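Local coordinates for protein Plm1 (Streptomyces sp. HK803, PDB 4HXY) that probably reduces the beta-keto group of a polyketide intermediate with NADPH, as the ketoreductase of the first module in phoslactomycin biosynthesis, at residues Pro84-Thr89 and Ala144-Asp149; Arg215-Ser220 and Asp261-Glu266; Val246-Asp249 and Ala255-Gly258. All coordinates share one frame; numbering follows the deposited sequence.

Contact 1 (Pro84-Thr89 and Ala144-Asp149)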
loop_
_atom_site.group_PDB
_atom_site.type_symbol
_atom_site.label_atom_id
_atom_site.label_comp_id
_atom_site.label_asym_id
_atom_site.label_seq_id
_atom_site.Cartn_x
_atom_site.Cartn_y
_atom_site.Cartn_z
ATOM N N PRO A 84 14.289 19.509 -8.591
ATOM C CA PRO A 84 13.297 18.622 -7.980
ATOM C C PRO A 84 12.709 17.589 -8.952
ATOM O O PRO A 84 12.428 17.914 -10.105
ATOM C CB PRO A 84 12.197 19.585 -7.523
ATOM C CG PRO A 84 12.820 20.943 -7.490
ATOM C CD PRO A 84 13.892 20.929 -8.519
ATOM N N VAL A 85 12.527 16.373 -8.454
ATOM C CA VAL A 85 11.970 15.270 -9.210
ATOM C C VAL A 85 10.503 15.118 -8.859
ATOM O O VAL A 85 10.148 14.802 -7.714
ATOM C CB VAL A 85 12.689 13.964 -8.882
ATOM C CG1 VAL A 85 12.075 12.803 -9.638
ATOM C CG2 VAL A 85 14.190 14.103 -9.210
ATOM N N TRP A 86 9.667 15.331 -9.857
ATOM C CA TRP A 86 8.227 15.248 -9.707
ATOM C C TRP A 86 7.735 14.066 -10.508
ATOM O O TRP A 86 8.234 13.818 -11.614
ATOM C CB TRP A 86 7.584 16.549 -10.219
ATOM C CG TRP A 86 7.689 17.668 -9.258
ATOM C CD1 TRP A 86 8.675 18.619 -9.195
ATOM C CD2 TRP A 86 6.776 17.966 -8.193
ATOM N NE1 TRP A 86 8.430 19.473 -8.141
ATOM C CE2 TRP A 86 7.282 19.089 -7.509
ATOM C CE3 TRP A 86 5.599 17.371 -7.739
ATOM C CZ2 TRP A 86 6.633 19.641 -6.401
ATOM C CZ3 TRP A 86 4.966 17.903 -6.639
ATOM C CH2 TRP A 86 5.472 19.034 -5.988
ATOM N N CYS A 87 6.758 13.348 -9.963
ATOM C CA CYS A 87 6.189 12.176 -10.619
ATOM C C CYS A 87 4.689 12.357 -10.790
ATOM O O CYS A 87 3.979 12.584 -9.798
ATOM C CB CYS A 87 6.494 10.923 -9.803
ATOM S SG CYS A 87 5.844 9.410 -10.557
ATOM N N VAL A 88 4.210 12.259 -12.033
ATOM C CA VAL A 88 2.765 12.339 -12.307
ATOM C C VAL A 88 2.175 10.963 -12.636
ATOM O O VAL A 88 2.782 10.159 -13.335
ATOM C CB VAL A 88 2.401 13.327 -13.437
ATOM C CG1 VAL A 88 2.616 14.747 -12.975
ATOM C CG2 VAL A 88 3.194 13.028 -14.727
ATOM N N THR A 89 1.004 10.713 -12.078
ATOM C CA THR A 89 0.270 9.477 -12.242
ATOM C C THR A 89 -1.165 9.835 -12.623
ATOM O O THR A 89 -1.514 11.010 -12.679
ATOM C CB THR A 89 0.220 8.694 -10.931
ATOM O OG1 THR A 89 -0.389 9.494 -9.899
ATOM C CG2 THR A 89 1.628 8.321 -10.499
ATOM N N ALA A 144 1.193 23.014 -14.066
ATOM C CA ALA A 144 2.214 24.021 -14.318
ATOM C C ALA A 144 2.432 24.900 -13.102
ATOM O O ALA A 144 3.555 25.178 -12.737
ATOM C CB ALA A 144 1.838 24.850 -15.515
ATOM N N GLY A 145 1.347 25.312 -12.470
ATOM C CA GLY A 145 1.425 26.095 -11.232
ATOM C C GLY A 145 2.173 25.354 -10.142
ATOM O O GLY A 145 2.970 25.937 -9.416
ATOM N N THR A 146 1.939 24.047 -10.047
ATOM C CA THR A 146 2.597 23.219 -9.049
ATOM C C THR A 146 4.103 23.127 -9.303
ATOM O O THR A 146 4.890 23.266 -8.372
ATOM C CB THR A 146 1.939 21.808 -9.013
ATOM O OG1 THR A 146 0.570 21.945 -8.604
ATOM C CG2 THR A 146 2.663 20.870 -8.060
ATOM N N LEU A 147 4.498 22.910 -10.557
ATOM C CA LEU A 147 5.904 22.758 -10.906
ATOM C C LEU A 147 6.682 24.071 -10.862
ATOM O O LEU A 147 7.896 24.063 -10.678
ATOM C CB LEU A 147 6.061 22.131 -12.287
ATOM C CG LEU A 147 5.501 20.722 -12.448
ATOM C CD1 LEU A 147 5.746 20.209 -13.881
ATOM C CD2 LEU A 147 6.098 19.768 -11.404
ATOM N N THR A 148 5.988 25.185 -11.044
ATOM C CA THR A 148 6.654 26.487 -11.074
ATOM C C THR A 148 6.762 27.111 -9.693
ATOM O O THR A 148 7.713 27.858 -9.416
ATOM C CB THR A 148 5.929 27.457 -12.011
ATOM O OG1 THR A 148 4.559 27.575 -11.617
ATOM C CG2 THR A 148 5.996 26.956 -13.420
ATOM N N ASP A 149 5.795 26.803 -8.832
ATOM C CA ASP A 149 5.682 27.435 -7.515
ATOM C C ASP A 149 6.505 26.703 -6.453
ATOM O O ASP A 149 7.506 26.045 -6.765
ATOM C CB ASP A 149 4.210 27.494 -7.090
ATOM C CG ASP A 149 3.349 28.328 -8.041
ATOM O OD1 ASP A 149 3.875 28.842 -9.060
ATOM O OD2 ASP A 149 2.133 28.459 -7.771
#
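With CG beside the backbone N (chi1 -78°), Trp86 carries its indole from the strand toward helix 137-148. Leu147 answers with CD1 anti to CA (chi2 -179°), which leaves its other methyl, CD2, to settle on the ring. This is a strand-against-helix contact in the N-terminal half of the chain, where strands 59-63, 85-90 and 125-131 run parallel in a Rossmann-like arrangement with helix 137-148 packed against it.

Leu147 CD2 sits over the five-membered ring in a CH-pi contact, 3.6 Å from its centroid and 20° off the normal. It is shifted toward the rim, so CG of Trp86 is its nearest atom at 3.4 Å, with CD1 of Trp86 close behind at 3.6 Å. The CB of Leu147 does not itself point at the strand; only the far end of the side chain comes in, and the two side chains run antiparallel alongside one another.

Thr146 takes the six-membered end of the same ring face. Its methyl, not its hydroxyl, does the touching: OG1 is turned back to a hydrogen bond with the carbonyl oxygen of Ala142, one turn earlier in the helix. No hydrogen bond crosses between 84-89 and 144-149, so what holds them is dispersion and the CH-pi contact. Around them, Leu61 and Val129 from the neighbouring strands touch the Trp86 side chain, while Phe42 packs on Leu147. At the far end of the indole, Thr146 CG2 lies 3.9 Å from CH2 of Trp86 and 4.0 Å from CZ3 of Trp86.

Contact 2 (Arg215-Ser220 and Asp261-Glu266). With NDP (NADPH dihydro-nicotinamide-adenine-dinucleotide phosphate), chain C.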
loop_
_atom_site.group_PDB
_atom_site.type_symbol
_atom_site.label_atom_id
_atom_site.label_comp_id
_atom_site.label_asym_id
_atom_site.label_seq_id
_atom_site.Cartn_x
_atom_site.Cartn_y
_atom_site.Cartn_z
ATOM N N ARG A 215 -14.050 -25.197 7.421
ATOM C CA ARG A 215 -12.685 -25.568 7.025
ATOM C C ARG A 215 -11.770 -24.361 7.079
ATOM O O ARG A 215 -12.141 -23.297 6.604
ATOM C CB ARG A 215 -12.639 -26.071 5.597
ATOM C CG ARG A 215 -13.423 -27.289 5.336
ATOM C CD ARG A 215 -12.905 -27.929 4.082
ATOM N NE ARG A 215 -13.824 -28.973 3.642
ATOM C CZ ARG A 215 -13.614 -29.743 2.589
ATOM N NH1 ARG A 215 -12.503 -29.593 1.864
ATOM N NH2 ARG A 215 -14.515 -30.660 2.269
ATOM N N ILE A 216 -10.581 -24.552 7.636
ATOM C CA ILE A 216 -9.558 -23.514 7.665
ATOM C C ILE A 216 -8.346 -24.021 6.894
ATOM O O ILE A 216 -7.790 -25.072 7.221
ATOM C CB ILE A 216 -9.192 -23.133 9.107
ATOM C CG1 ILE A 216 -10.422 -22.604 9.831
ATOM C CG2 ILE A 216 -8.075 -22.069 9.121
ATOM C CD1 ILE A 216 -10.250 -22.499 11.331
ATOM N N LEU A 217 -7.986 -23.311 5.834
ATOM C CA LEU A 217 -6.854 -23.681 4.987
ATOM C C LEU A 217 -5.747 -22.639 5.141
ATOM O O LEU A 217 -5.967 -21.439 4.906
ATOM C CB LEU A 217 -7.278 -23.773 3.533
ATOM C CG LEU A 217 -8.280 -24.864 3.115
ATOM C CD1 LEU A 217 -8.187 -25.043 1.622
ATOM C CD2 LEU A 217 -7.994 -26.184 3.801
ATOM N N LEU A 218 -4.568 -23.113 5.538
ATOM C CA LEU A 218 -3.402 -22.260 5.742
ATOM C C LEU A 218 -2.499 -22.470 4.539
ATOM O O LEU A 218 -2.032 -23.590 4.283
ATOM C CB LEU A 218 -2.665 -22.626 7.013
ATOM C CG LEU A 218 -3.450 -22.681 8.315
ATOM C CD1 LEU A 218 -2.482 -23.032 9.420
ATOM C CD2 LEU A 218 -4.198 -21.369 8.630
ATOM N N LEU A 219 -2.296 -21.418 3.763
ATOM C CA LEU A 219 -1.537 -21.526 2.505
ATOM C C LEU A 219 -0.210 -20.781 2.605
ATOM O O LEU A 219 -0.164 -19.618 3.009
ATOM C CB LEU A 219 -2.368 -20.951 1.355
ATOM C CG LEU A 219 -1.795 -21.030 -0.062
ATOM C CD1 LEU A 219 -2.911 -21.096 -1.100
ATOM C CD2 LEU A 219 -0.906 -19.815 -0.327
ATOM N N SER A 220 0.867 -21.457 2.213
ATOM C CA SER A 220 2.211 -20.856 2.212
ATOM C C SER A 220 3.061 -21.747 1.333
ATOM O O SER A 220 2.629 -22.838 0.979
ATOM C CB SER A 220 2.772 -20.734 3.605
ATOM O OG SER A 220 3.059 -22.006 4.188
ATOM N N ASP A 261 -10.686 -24.769 -7.487
ATOM C CA ASP A 261 -11.597 -25.657 -8.223
ATOM C C ASP A 261 -11.930 -26.930 -7.438
ATOM O O ASP A 261 -13.083 -27.373 -7.431
ATOM C CB ASP A 261 -10.972 -26.044 -9.569
ATOM C CG ASP A 261 -10.972 -24.904 -10.578
ATOM O OD1 ASP A 261 -11.527 -23.808 -10.304
ATOM O OD2 ASP A 261 -10.394 -25.105 -11.671
ATOM N N ALA A 262 -10.924 -27.519 -6.799
ATOM C CA ALA A 262 -11.093 -28.755 -6.029
ATOM C C ALA A 262 -12.002 -28.534 -4.827
ATOM O O ALA A 262 -12.793 -29.399 -4.479
ATOM C CB ALA A 262 -9.742 -29.299 -5.569
ATOM N N LEU A 263 -11.884 -27.369 -4.190
ATOM C CA LEU A 263 -12.730 -27.061 -3.043
ATOM C C LEU A 263 -14.186 -26.868 -3.474
ATOM O O LEU A 263 -15.098 -27.361 -2.811
ATOM C CB LEU A 263 -12.192 -25.826 -2.293
ATOM C CG LEU A 263 -10.889 -26.052 -1.499
ATOM C CD1 LEU A 263 -10.167 -24.712 -1.221
ATOM C CD2 LEU A 263 -11.111 -26.825 -0.200
ATOM N N ALA A 264 -14.402 -26.184 -4.591
ATOM C CA ALA A 264 -15.750 -25.958 -5.112
ATOM C C ALA A 264 -16.392 -27.294 -5.507
ATOM O O ALA A 264 -17.584 -27.508 -5.270
ATOM C CB ALA A 264 -15.737 -24.978 -6.292
ATOM N N ALA A 265 -15.583 -28.197 -6.050
ATOM C CA ALA A 265 -16.062 -29.522 -6.494
ATOM C C ALA A 265 -16.505 -30.411 -5.317
ATOM O O ALA A 265 -17.418 -31.235 -5.457
ATOM C CB ALA A 265 -14.978 -30.216 -7.322
ATOM N N GLU A 266 -15.870 -30.229 -4.166
ATOM C CA GLU A 266 -16.259 -30.890 -2.920
ATOM C C GLU A 266 -17.494 -30.275 -2.253
ATOM O O GLU A 266 -17.969 -30.806 -1.255
ATOM C CB GLU A 266 -15.118 -30.800 -1.905
ATOM C CG GLU A 266 -13.914 -31.622 -2.213
ATOM C CD GLU A 266 -12.914 -31.548 -1.088
ATOM O OE1 GLU A 266 -13.166 -32.164 -0.024
ATOM O OE2 GLU A 266 -11.882 -30.866 -1.261
HETATM P PA NDP C . 5.654 -13.825 8.214
HETATM O O1A NDP C . 5.670 -14.548 9.519
HETATM O O2A NDP C . 6.917 -13.780 7.407
HETATM O O5B NDP C . 4.495 -14.430 7.298
HETATM C C5B NDP C . 4.524 -14.244 5.898
HETATM C C4B NDP C . 3.948 -15.470 5.252
HETATM O O4B NDP C . 3.905 -15.310 3.848
HETATM C C3B NDP C . 4.773 -16.712 5.493
HETATM O O3B NDP C . 3.875 -17.750 5.933
HETATM C C2B NDP C . 5.374 -17.060 4.150
HETATM O O2B NDP C . 5.520 -18.465 4.167
HETATM C C1B NDP C . 4.288 -16.518 3.225
HETATM N N9A NDP C . 4.668 -16.296 1.836
HETATM C C8A NDP C . 5.667 -15.486 1.341
HETATM N N7A NDP C . 5.688 -15.591 -0.005
HETATM C C5A NDP C . 4.686 -16.448 -0.385
HETATM C C6A NDP C . 4.235 -16.913 -1.609
HETATM N N6A NDP C . 4.757 -16.567 -2.781
HETATM N N1A NDP C . 3.182 -17.810 -1.617
HETATM C C2A NDP C . 2.566 -18.203 -0.435
HETATM N N3A NDP C . 3.006 -17.754 0.784
HETATM C C4A NDP C . 4.049 -16.881 0.785
HETATM O O3 NDP C . 5.193 -12.294 8.409
HETATM P PN NDP C . 4.033 -11.725 9.328
HETATM O O1N NDP C . 4.661 -10.730 10.226
HETATM O O2N NDP C . 3.162 -12.763 9.914
HETATM O O5D NDP C . 3.208 -10.798 8.321
HETATM C C5D NDP C . 2.204 -11.318 7.489
HETATM C C4D NDP C . 1.594 -10.170 6.702
HETATM O O4D NDP C . 1.263 -9.095 7.563
HETATM C C3D NDP C . 2.553 -9.612 5.677
HETATM O O3D NDP C . 1.890 -9.462 4.458
HETATM C C2D NDP C . 2.951 -8.252 6.213
HETATM O O2D NDP C . 3.281 -7.327 5.199
HETATM C C1D NDP C . 1.740 -7.873 7.041
HETATM N N1N NDP C . 2.092 -6.981 8.154
HETATM C C2N NDP C . 2.788 -7.449 9.232
HETATM C C3N NDP C . 3.275 -6.600 10.227
HETATM C C7N NDP C . 3.962 -7.118 11.430
HETATM O O7N NDP C . 4.192 -6.199 12.429
HETATM N N7N NDP C . 4.397 -8.359 11.586
HETATM C C4N NDP C . 2.741 -5.193 10.272
HETATM C C5N NDP C . 1.978 -4.786 9.055
HETATM C C6N NDP C . 1.667 -5.689 8.065
HETATM P P2B NDP C . 6.413 -19.269 3.110
HETATM O O1X NDP C . 6.410 -20.690 3.624
HETATM O O2X NDP C . 7.835 -18.692 3.049
HETATM O O3X NDP C . 5.834 -19.154 1.761
#
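Leu217 and Leu263 meet tip to tip on the buried side of this contact, where strand 215-220 of the NADPH-binding Rossmann fold is covered by helix 253-265. Leu217 CD1 and Leu263 CD1 are 3.5 Å apart, closer than usual for two methyl carbons, so the packing here is tight. The other methyl of the helix residue, Leu263 CD2, lies 3.9 Å from Leu217 CD1 and thus also leans on the strand leucine. Leu191, on the adjoining strand, touches Leu217 as well.

Two residues back along the strand the contact changes character. Arg215 is partly exposed, and with its chain nearly straight as far as NE (chi3 -168°) it reaches to Glu266, an exposed residue near the C-terminal end of helix 253-265. The salt bridge rests mainly on one hydrogen bond, from Arg215 NH2 to Glu266 OE1 at 3.1 Å. Arg215 NH1 adds two weak bonds, one to each carboxylate oxygen. The two flat groups are not coplanar: OE1 is near the guanidinium plane, but the carboxylate is turned 57° against it, and the donor NH2 stands above the carboxylate plane. Leu263 CD2 approaches the same guanidinium, 3.7 Å from Arg215 NH1, and so links the apolar and charged parts.

The far end of the strand faces the cofactor, with Ser220 CA 3.5 Å from N3A of the NADPH adenine. A single moderate bond, two weak ones and a tilted carboxylate suggest an ion pair held less firmly than the leucine contact, as might be expected with Glu266 exposed and Arg215 partly so.

Contact 3 (Val246-Asp249 and Ala255-Gly258). With NDP (NADPH dihydro-nicotinamide-adenine-dinucleotide phosphate), chain C.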
loop_
_atom_site.group_PDB
_atom_site.type_symbol
_atom_site.label_atom_id
_atom_site.label_comp_id
_atom_site.label_asym_id
_atom_site.label_seq_id
_atom_site.Cartn_x
_atom_site.Cartn_y
_atom_site.Cartn_z
ATOM N N VAL A 246 -1.569 -26.101 3.246
ATOM C CA VAL A 246 -1.298 -26.486 1.867
ATOM C C VAL A 246 -0.037 -25.744 1.396
ATOM O O VAL A 246 0.142 -24.568 1.696
ATOM C CB VAL A 246 -2.495 -26.270 0.909
ATOM C CG1 VAL A 246 -3.732 -27.116 1.357
ATOM C CG2 VAL A 246 -2.885 -24.792 0.777
ATOM N N ALA A 247 0.833 -26.466 0.687
ATOM C CA ALA A 247 2.084 -25.924 0.188
ATOM C C ALA A 247 1.855 -25.429 -1.239
ATOM O O ALA A 247 1.873 -26.192 -2.217
ATOM C CB ALA A 247 3.209 -26.988 0.274
ATOM N N VAL A 248 1.587 -24.121 -1.360
ATOM C CA VAL A 248 1.202 -23.497 -2.620
ATOM C C VAL A 248 1.796 -22.090 -2.685
ATOM O O VAL A 248 1.773 -21.366 -1.714
ATOM C CB VAL A 248 -0.354 -23.420 -2.808
ATOM C CG1 VAL A 248 -0.747 -22.652 -4.059
ATOM C CG2 VAL A 248 -0.980 -24.820 -2.884
ATOM N N ASP A 249 2.402 -21.772 -3.820
ATOM C CA ASP A 249 2.815 -20.399 -4.129
ATOM C C ASP A 249 1.577 -19.592 -4.562
ATOM O O ASP A 249 0.934 -19.901 -5.555
ATOM C CB ASP A 249 3.845 -20.475 -5.256
ATOM C CG ASP A 249 4.465 -19.134 -5.614
ATOM O OD1 ASP A 249 3.933 -18.090 -5.228
ATOM O OD2 ASP A 249 5.508 -19.162 -6.305
ATOM N N ALA A 255 -1.580 -23.799 -9.762
ATOM C CA ALA A 255 -1.734 -24.330 -8.412
ATOM C C ALA A 255 -2.910 -23.692 -7.680
ATOM O O ALA A 255 -3.669 -24.388 -7.020
ATOM C CB ALA A 255 -0.449 -24.136 -7.616
ATOM N N MET A 256 -3.067 -22.373 -7.803
ATOM C CA MET A 256 -4.149 -21.683 -7.094
ATOM C C MET A 256 -5.511 -22.065 -7.662
ATOM O O MET A 256 -6.454 -22.340 -6.904
ATOM C CB MET A 256 -3.943 -20.160 -7.120
ATOM C CG MET A 256 -2.792 -19.713 -6.243
ATOM S SD MET A 256 -3.069 -19.921 -4.471
ATOM C CE MET A 256 -4.164 -18.532 -4.216
ATOM N N SER A 257 -5.608 -22.104 -8.985
ATOM C CA SER A 257 -6.874 -22.437 -9.642
ATOM C C SER A 257 -7.265 -23.896 -9.378
ATOM O O SER A 257 -8.443 -24.195 -9.194
ATOM C CB SER A 257 -6.802 -22.154 -11.143
ATOM O OG SER A 257 -5.792 -22.935 -11.760
ATOM N N GLY A 258 -6.277 -24.789 -9.353
ATOM C CA GLY A 258 -6.475 -26.184 -8.946
ATOM C C GLY A 258 -7.079 -26.359 -7.566
ATOM O O GLY A 258 -8.014 -27.150 -7.387
HETATM P PA NDP C . 5.654 -13.825 8.214
HETATM O O1A NDP C . 5.670 -14.548 9.519
HETATM O O2A NDP C . 6.917 -13.780 7.407
HETATM O O5B NDP C . 4.495 -14.430 7.298
HETATM C C5B NDP C . 4.524 -14.244 5.898
HETATM C C4B NDP C . 3.948 -15.470 5.252
HETATM O O4B NDP C . 3.905 -15.310 3.848
HETATM C C3B NDP C . 4.773 -16.712 5.493
HETATM O O3B NDP C . 3.875 -17.750 5.933
HETATM C C2B NDP C . 5.374 -17.060 4.150
HETATM O O2B NDP C . 5.520 -18.465 4.167
HETATM C C1B NDP C . 4.288 -16.518 3.225
HETATM N N9A NDP C . 4.668 -16.296 1.836
HETATM C C8A NDP C . 5.667 -15.486 1.341
HETATM N N7A NDP C . 5.688 -15.591 -0.005
HETATM C C5A NDP C . 4.686 -16.448 -0.385
HETATM C C6A NDP C . 4.235 -16.913 -1.609
HETATM N N6A NDP C . 4.757 -16.567 -2.781
HETATM N N1A NDP C . 3.182 -17.810 -1.617
HETATM C C2A NDP C . 2.566 -18.203 -0.435
HETATM N N3A NDP C . 3.006 -17.754 0.784
HETATM C C4A NDP C . 4.049 -16.881 0.785
HETATM O O3 NDP C . 5.193 -12.294 8.409
HETATM P PN NDP C . 4.033 -11.725 9.328
HETATM O O1N NDP C . 4.661 -10.730 10.226
HETATM O O2N NDP C . 3.162 -12.763 9.914
HETATM O O5D NDP C . 3.208 -10.798 8.321
HETATM C C5D NDP C . 2.204 -11.318 7.489
HETATM C C4D NDP C . 1.594 -10.170 6.702
HETATM O O4D NDP C . 1.263 -9.095 7.563
HETATM C C3D NDP C . 2.553 -9.612 5.677
HETATM O O3D NDP C . 1.890 -9.462 4.458
HETATM C C2D NDP C . 2.951 -8.252 6.213
HETATM O O2D NDP C . 3.281 -7.327 5.199
HETATM C C1D NDP C . 1.740 -7.873 7.041
HETATM N N1N NDP C . 2.092 -6.981 8.154
HETATM C C2N NDP C . 2.788 -7.449 9.232
HETATM C C3N NDP C . 3.275 -6.600 10.227
HETATM C C7N NDP C . 3.962 -7.118 11.430
HETATM O O7N NDP C . 4.192 -6.199 12.429
HETATM N N7N NDP C . 4.397 -8.359 11.586
HETATM C C4N NDP C . 2.741 -5.193 10.272
HETATM C C5N NDP C . 1.978 -4.786 9.055
HETATM C C6N NDP C . 1.667 -5.689 8.065
HETATM P P2B NDP C . 6.413 -19.269 3.110
HETATM O O1X NDP C . 6.410 -20.690 3.624
HETATM O O2X NDP C . 7.835 -18.692 3.049
HETATM O O3X NDP C . 5.834 -19.154 1.761
#
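The loop leading from strand 242-247 into helix 253-265 belongs to the Rossmann fold, and its first residues, Val248 and Asp249, line the adenine end of the NADPH pocket. Val248 looks toward the helix. Its CG1, anti to the backbone N (chi1 175°), is the methyl that makes the contact, lying 3.6 Å from SD of Met256 and 3.9 Å from CB of Ala255. The CG of Met256 comes within 3.8 Å of the carbonyl oxygen of Asp249. Leu306, Leu307 and Leu310 of helix 290-310 pack on the same methionine, so its side chain is held between the loop residue Val248 and that helix.

Asp249 turns to the cofactor instead. The adenine amino nitrogen N6A donates to Asp249 OD1 at 3.0 Å, with a nearly straight N-H...O angle of 166°. Val248 O, 3.5 Å from C2A of NADPH, borders the ring at another point.

An ionised carboxylate can accept from the exocyclic amine, consistent with recognition of adenine through N6A. The same Asp249 OD1 is also hydrogen-bonded to Thr251 OG1, a second-shell partner that probably helps to position the carboxylate for the adenine.

Overall arrangement
Along the chain contact 1 closes before contact 2 opens, and contact 3 is nested inside the loop that contact 2 closes. Contact 1 lies on the other side of the chain's centre, 48 Å from contact 2 and 44 Å from contact 3 between centres. Contacts 2 and 3 are only 9 Å apart by the same measure; they share helix 253-265 and sit on the neighbouring parallel strands 215-220 and 242-247. Probable backbone hydrogen bonds join them, and Leu219 CD1 packs on Met256 SD. Both touch NADPH, so one helix-covered strand pair borders the adenine end, while contact 1 belongs to the remote, Rossmann-like N-terminal half.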